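PDB 3O5V: X-PRO dipeptidase from Streptococcus pyogenes M1 GAS, which is the N-terminal domain of a probable manganese-dependent proline dipeptidase of the M24B family, an enzyme expected to split dipeptides that end in proline. Local coordinates for residues 11-22 and 117-128. Residues are numbered along the deposited sequence; the frame is centred on the assembly and turned at random.
Sequences YLDQKGAELAIF and FSGQFNNLTPYV
Leu124 is the central bump, pushing its two methyls into a hollow lined by Tyr11, Ala20 and Phe22. Its CD1 lies over one face of Phe22, off centre and 3.4 Å from CE1, a CH-pi contact, while Ala20 CB closes in 4.0 Å from the same Leu124 CD1. Val128 CG2 meets the Phe22 ring at its edge. With CG anti to the backbone N (chi1 -179°), Tyr11 carries its ring to Tyr127; the two lie alongside each other, pointing in opposite senses, their planes inclined at 40°. Tyr127 CD1 lies 3.5 Å from Tyr11 CG, and Tyr127 CB makes a CH-pi contact over the same ring, whose opposite face Lys15 CG covers. One water ties Tyr11 OH to Asn123 O and Tyr127 N, linking helix 3-14 to the end of strand 120-123 and the first turn of helix 125-129. On the far side of the sheet, Ile21 CD1 lies over a face of Phe117, 3.9 Å from CE2, and the Leu19 side chain crosses that of Phe117 at about a right angle. In the mixed sheet of this Creatinase/Prolidase N-terminal domain, strand 97-100 separates strands 19-22 and 120-123; Leu124 also touches its Tyr99, beneath helices 3-14 and 125-129, whereas Phe117 reaches Ile98 and Phe46 of strand 44-48.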
loop_
_atom_site.group_PDB
_atom_site.type_symbol
_atom_site.label_atom_id
_atom_site.label_comp_id
_atom_site.label_asym_id
_atom_site.label_seq_id
_atom_site.Cartn_x
_atom_site.Cartn_y
_atom_site.Cartn_z
ATOM N N TYR A 11 15.186 -1.072 2.590
ATOM C CA TYR A 11 15.184 0.368 2.288
ATOM C C TYR A 11 14.563 1.191 3.409
ATOM O O TYR A 11 15.159 2.178 3.864
ATOM C CB TYR A 11 14.441 0.634 0.980
ATOM C CG TYR A 11 14.415 2.099 0.589
ATOM C CD1 TYR A 11 15.574 2.751 0.164
ATOM C CD2 TYR A 11 13.228 2.830 0.649
ATOM C CE1 TYR A 11 15.550 4.091 -0.216
ATOM C CE2 TYR A 11 13.194 4.171 0.276
ATOM C CZ TYR A 11 14.358 4.794 -0.144
ATOM O OH TYR A 11 14.328 6.119 -0.506
ATOM N N LEU A 12 13.369 0.789 3.847
ATOM C CA LEU A 12 12.695 1.412 4.979
ATOM C C LEU A 12 13.564 1.425 6.241
ATOM O O LEU A 12 13.658 2.449 6.923
ATOM C CB LEU A 12 11.360 0.708 5.253
ATOM C CG LEU A 12 10.304 0.812 4.144
ATOM C CD1 LEU A 12 9.139 -0.126 4.448
ATOM C CD2 LEU A 12 9.815 2.260 3.970
ATOM N N ASP A 13 14.209 0.297 6.538
ATOM C CA ASP A 13 15.088 0.212 7.704
ATOM C C ASP A 13 16.285 1.144 7.581
ATOM O O ASP A 13 16.634 1.815 8.548
ATOM C CB ASP A 13 15.536 -1.226 7.959
ATOM C CG ASP A 13 14.454 -2.070 8.631
ATOM O OD1 ASP A 13 13.446 -1.517 9.132
ATOM O OD2 ASP A 13 14.616 -3.309 8.660
ATOM N N GLN A 14 16.895 1.192 6.396
ATOM C CA GLN A 14 17.971 2.140 6.096
ATOM C C GLN A 14 17.553 3.620 6.207
ATOM O O GLN A 14 18.391 4.473 6.546
ATOM C CB GLN A 14 18.540 1.866 4.711
ATOM C CG GLN A 14 19.384 0.592 4.646
ATOM C CD GLN A 14 19.696 0.132 3.232
ATOM O OE1 GLN A 14 19.021 0.500 2.269
ATOM N NE2 GLN A 14 20.714 -0.698 3.107
ATOM N N LYS A 15 16.278 3.919 5.925
ATOM C CA LYS A 15 15.744 5.291 6.023
ATOM C C LYS A 15 15.088 5.577 7.367
ATOM O O LYS A 15 14.558 6.682 7.588
ATOM C CB LYS A 15 14.747 5.586 4.887
ATOM C CG LYS A 15 15.275 5.313 3.480
ATOM C CD LYS A 15 16.553 6.102 3.170
ATOM C CE LYS A 15 16.251 7.442 2.535
ATOM N NZ LYS A 15 17.508 8.128 2.104
ATOM N N GLY A 16 15.112 4.593 8.263
ATOM C CA GLY A 16 14.438 4.698 9.558
ATOM C C GLY A 16 12.955 4.983 9.426
ATOM O O GLY A 16 12.395 5.749 10.210
ATOM N N ALA A 17 12.316 4.374 8.428
ATOM C CA ALA A 17 10.872 4.512 8.226
ATOM C C ALA A 17 10.197 3.186 8.536
ATOM O O ALA A 17 10.841 2.137 8.499
ATOM C CB ALA A 17 10.584 4.933 6.803
ATOM N N GLU A 18 8.902 3.217 8.825
ATOM C CA GLU A 18 8.217 1.996 9.248
ATOM C C GLU A 18 7.225 1.441 8.202
ATOM O O GLU A 18 6.699 0.338 8.373
ATOM C CB GLU A 18 7.500 2.221 10.592
ATOM C CG GLU A 18 8.423 2.623 11.764
ATOM C CD GLU A 18 8.816 4.103 11.758
ATOM O OE1 GLU A 18 8.053 4.939 11.214
ATOM O OE2 GLU A 18 9.898 4.430 12.309
ATOM N N LEU A 19 6.956 2.210 7.147
ATOM C CA LEU A 19 5.846 1.882 6.236
ATOM C C LEU A 19 6.044 2.481 4.848
ATOM O O LEU A 19 6.360 3.665 4.722
ATOM C CB LEU A 19 4.539 2.450 6.805
ATOM C CG LEU A 19 3.170 1.755 6.688
ATOM C CD1 LEU A 19 1.994 2.744 6.547
ATOM C CD2 LEU A 19 3.059 0.631 5.658
ATOM N N ALA A 20 5.851 1.672 3.809
ATOM C CA ALA A 20 5.739 2.184 2.441
ATOM C C ALA A 20 4.322 1.908 1.955
ATOM O O ALA A 20 3.784 0.813 2.191
ATOM C CB ALA A 20 6.756 1.520 1.516
ATOM N N ILE A 21 3.713 2.891 1.296
ATOM C CA ILE A 21 2.368 2.727 0.747
ATOM C C ILE A 21 2.412 2.883 -0.754
ATOM O O ILE A 21 2.646 3.986 -1.264
ATOM C CB ILE A 21 1.328 3.740 1.352
ATOM C CG1 ILE A 21 1.376 3.727 2.884
ATOM C CG2 ILE A 21 -0.070 3.462 0.805
ATOM C CD1 ILE A 21 0.336 4.645 3.558
ATOM N N PHE A 22 2.220 1.784 -1.476
ATOM C CA PHE A 22 2.204 1.873 -2.934
ATOM C C PHE A 22 0.781 2.068 -3.445
ATOM O O PHE A 22 -0.151 1.507 -2.871
ATOM C CB PHE A 22 2.872 0.644 -3.552
ATOM C CG PHE A 22 4.315 0.489 -3.151
ATOM C CD1 PHE A 22 5.327 1.099 -3.892
ATOM C CD2 PHE A 22 4.660 -0.241 -2.012
ATOM C CE1 PHE A 22 6.677 0.963 -3.513
ATOM C CE2 PHE A 22 5.998 -0.389 -1.624
ATOM C CZ PHE A 22 7.008 0.227 -2.378
ATOM N N PHE A 117 -3.211 7.904 9.023
ATOM C CA PHE A 117 -1.826 7.923 9.466
ATOM C C PHE A 117 -1.434 9.350 9.818
ATOM O O PHE A 117 -1.537 10.264 8.989
ATOM C CB PHE A 117 -0.891 7.403 8.365
ATOM C CG PHE A 117 -1.178 5.990 7.931
ATOM C CD1 PHE A 117 -0.576 4.913 8.582
ATOM C CD2 PHE A 117 -2.048 5.739 6.866
ATOM C CE1 PHE A 117 -0.835 3.600 8.184
ATOM C CE2 PHE A 117 -2.326 4.423 6.460
ATOM C CZ PHE A 117 -1.715 3.356 7.123
ATOM N N SER A 118 -0.968 9.539 11.043
ATOM C CA SER A 118 -0.595 10.869 11.482
ATOM C C SER A 118 0.895 11.120 11.278
ATOM O O SER A 118 1.369 12.231 11.500
ATOM C CB SER A 118 -1.031 11.100 12.939
ATOM O OG SER A 118 -0.371 10.187 13.791
ATOM N N GLY A 119 1.621 10.103 10.805
ATOM C CA GLY A 119 3.061 10.224 10.564
ATOM C C GLY A 119 3.481 11.141 9.425
ATOM O O GLY A 119 2.643 11.664 8.683
ATOM N N GLN A 120 4.791 11.327 9.292
ATOM C CA GLN A 120 5.383 12.138 8.237
ATOM C C GLN A 120 5.495 11.354 6.935
ATOM O O GLN A 120 6.077 10.268 6.921
ATOM C CB GLN A 120 6.791 12.563 8.661
ATOM C CG GLN A 120 7.273 13.824 8.010
ATOM C CD GLN A 120 6.474 15.031 8.479
ATOM O OE1 GLN A 120 6.181 15.932 7.698
ATOM N NE2 GLN A 120 6.097 15.039 9.764
ATOM N N PHE A 121 4.986 11.926 5.843
ATOM C CA PHE A 121 5.065 11.293 4.523
ATOM C C PHE A 121 6.262 11.774 3.715
ATOM O O PHE A 121 6.530 12.985 3.640
ATOM C CB PHE A 121 3.779 11.526 3.725
ATOM C CG PHE A 121 2.635 10.649 4.147
ATOM C CD1 PHE A 121 2.151 9.659 3.295
ATOM C CD2 PHE A 121 2.033 10.816 5.390
ATOM C CE1 PHE A 121 1.084 8.849 3.678
ATOM C CE2 PHE A 121 0.969 10.007 5.786
ATOM C CZ PHE A 121 0.502 9.015 4.925
ATOM N N ASN A 122 6.964 10.810 3.118
ATOM C CA ASN A 122 8.130 11.056 2.266
ATOM C C ASN A 122 7.923 10.426 0.891
ATOM O O ASN A 122 7.145 9.481 0.752
ATOM C CB ASN A 122 9.400 10.472 2.898
ATOM C CG ASN A 122 9.814 11.190 4.172
ATOM O OD1 ASN A 122 10.533 10.633 5.005
ATOM N ND2 ASN A 122 9.370 12.435 4.325
ATOM N N ASN A 123 8.625 10.944 -0.118
ATOM C CA ASN A 123 8.490 10.482 -1.507
ATOM C C ASN A 123 9.240 9.171 -1.823
ATOM O O ASN A 123 10.454 9.088 -1.665
ATOM C CB ASN A 123 8.944 11.595 -2.467
ATOM C CG ASN A 123 8.558 11.336 -3.921
ATOM O OD1 ASN A 123 9.016 12.046 -4.823
ATOM N ND2 ASN A 123 7.718 10.350 -4.158
ATOM N N LEU A 124 8.492 8.173 -2.290
ATOM C CA LEU A 124 9.018 6.862 -2.688
ATOM C C LEU A 124 9.498 6.785 -4.131
ATOM O O LEU A 124 10.118 5.794 -4.532
ATOM C CB LEU A 124 7.921 5.811 -2.571
ATOM C CG LEU A 124 7.958 4.711 -1.527
ATOM C CD1 LEU A 124 6.699 3.842 -1.696
ATOM C CD2 LEU A 124 9.247 3.887 -1.572
ATOM N N THR A 125 9.187 7.795 -4.933
ATOM C CA THR A 125 9.427 7.670 -6.368
ATOM C C THR A 125 10.922 7.525 -6.746
ATOM O O THR A 125 11.222 6.796 -7.687
ATOM C CB THR A 125 8.619 8.706 -7.222
ATOM O OG1 THR A 125 8.995 10.042 -6.860
ATOM C CG2 THR A 125 7.087 8.505 -6.995
ATOM N N PRO A 126 11.855 8.160 -5.984
ATOM C CA PRO A 126 13.273 7.858 -6.217
ATOM C C PRO A 126 13.607 6.371 -6.050
ATOM O O PRO A 126 14.338 5.821 -6.871
ATOM C CB PRO A 126 13.995 8.694 -5.150
ATOM C CG PRO A 126 13.095 9.869 -4.944
ATOM C CD PRO A 126 11.698 9.288 -5.037
ATOM N N TYR A 127 13.075 5.726 -5.015
ATOM C CA TYR A 127 13.294 4.287 -4.864
ATOM C C TYR A 127 12.694 3.514 -6.046
ATOM O O TYR A 127 13.359 2.663 -6.642
ATOM C CB TYR A 127 12.740 3.747 -3.535
ATOM C CG TYR A 127 12.939 2.250 -3.412
ATOM C CD1 TYR A 127 14.122 1.729 -2.879
ATOM C CD2 TYR A 127 11.964 1.353 -3.869
ATOM C CE1 TYR A 127 14.329 0.351 -2.783
ATOM C CE2 TYR A 127 12.160 -0.030 -3.782
ATOM C CZ TYR A 127 13.347 -0.519 -3.237
ATOM O OH TYR A 127 13.550 -1.873 -3.136
ATOM N N VAL A 128 11.439 3.816 -6.376
ATOM C CA VAL A 128 10.731 3.145 -7.469
ATOM C C VAL A 128 11.475 3.278 -8.801
ATOM O O VAL A 128 11.747 2.279 -9.462
ATOM C CB VAL A 128 9.268 3.632 -7.566
ATOM C CG1 VAL A 128 8.602 3.203 -8.883
ATOM C CG2 VAL A 128 8.484 3.113 -6.360
HETATM O O HOH W 1 12.449 7.119 -2.422
HETATM O O HOH W 2 13.333 9.055 6.098
#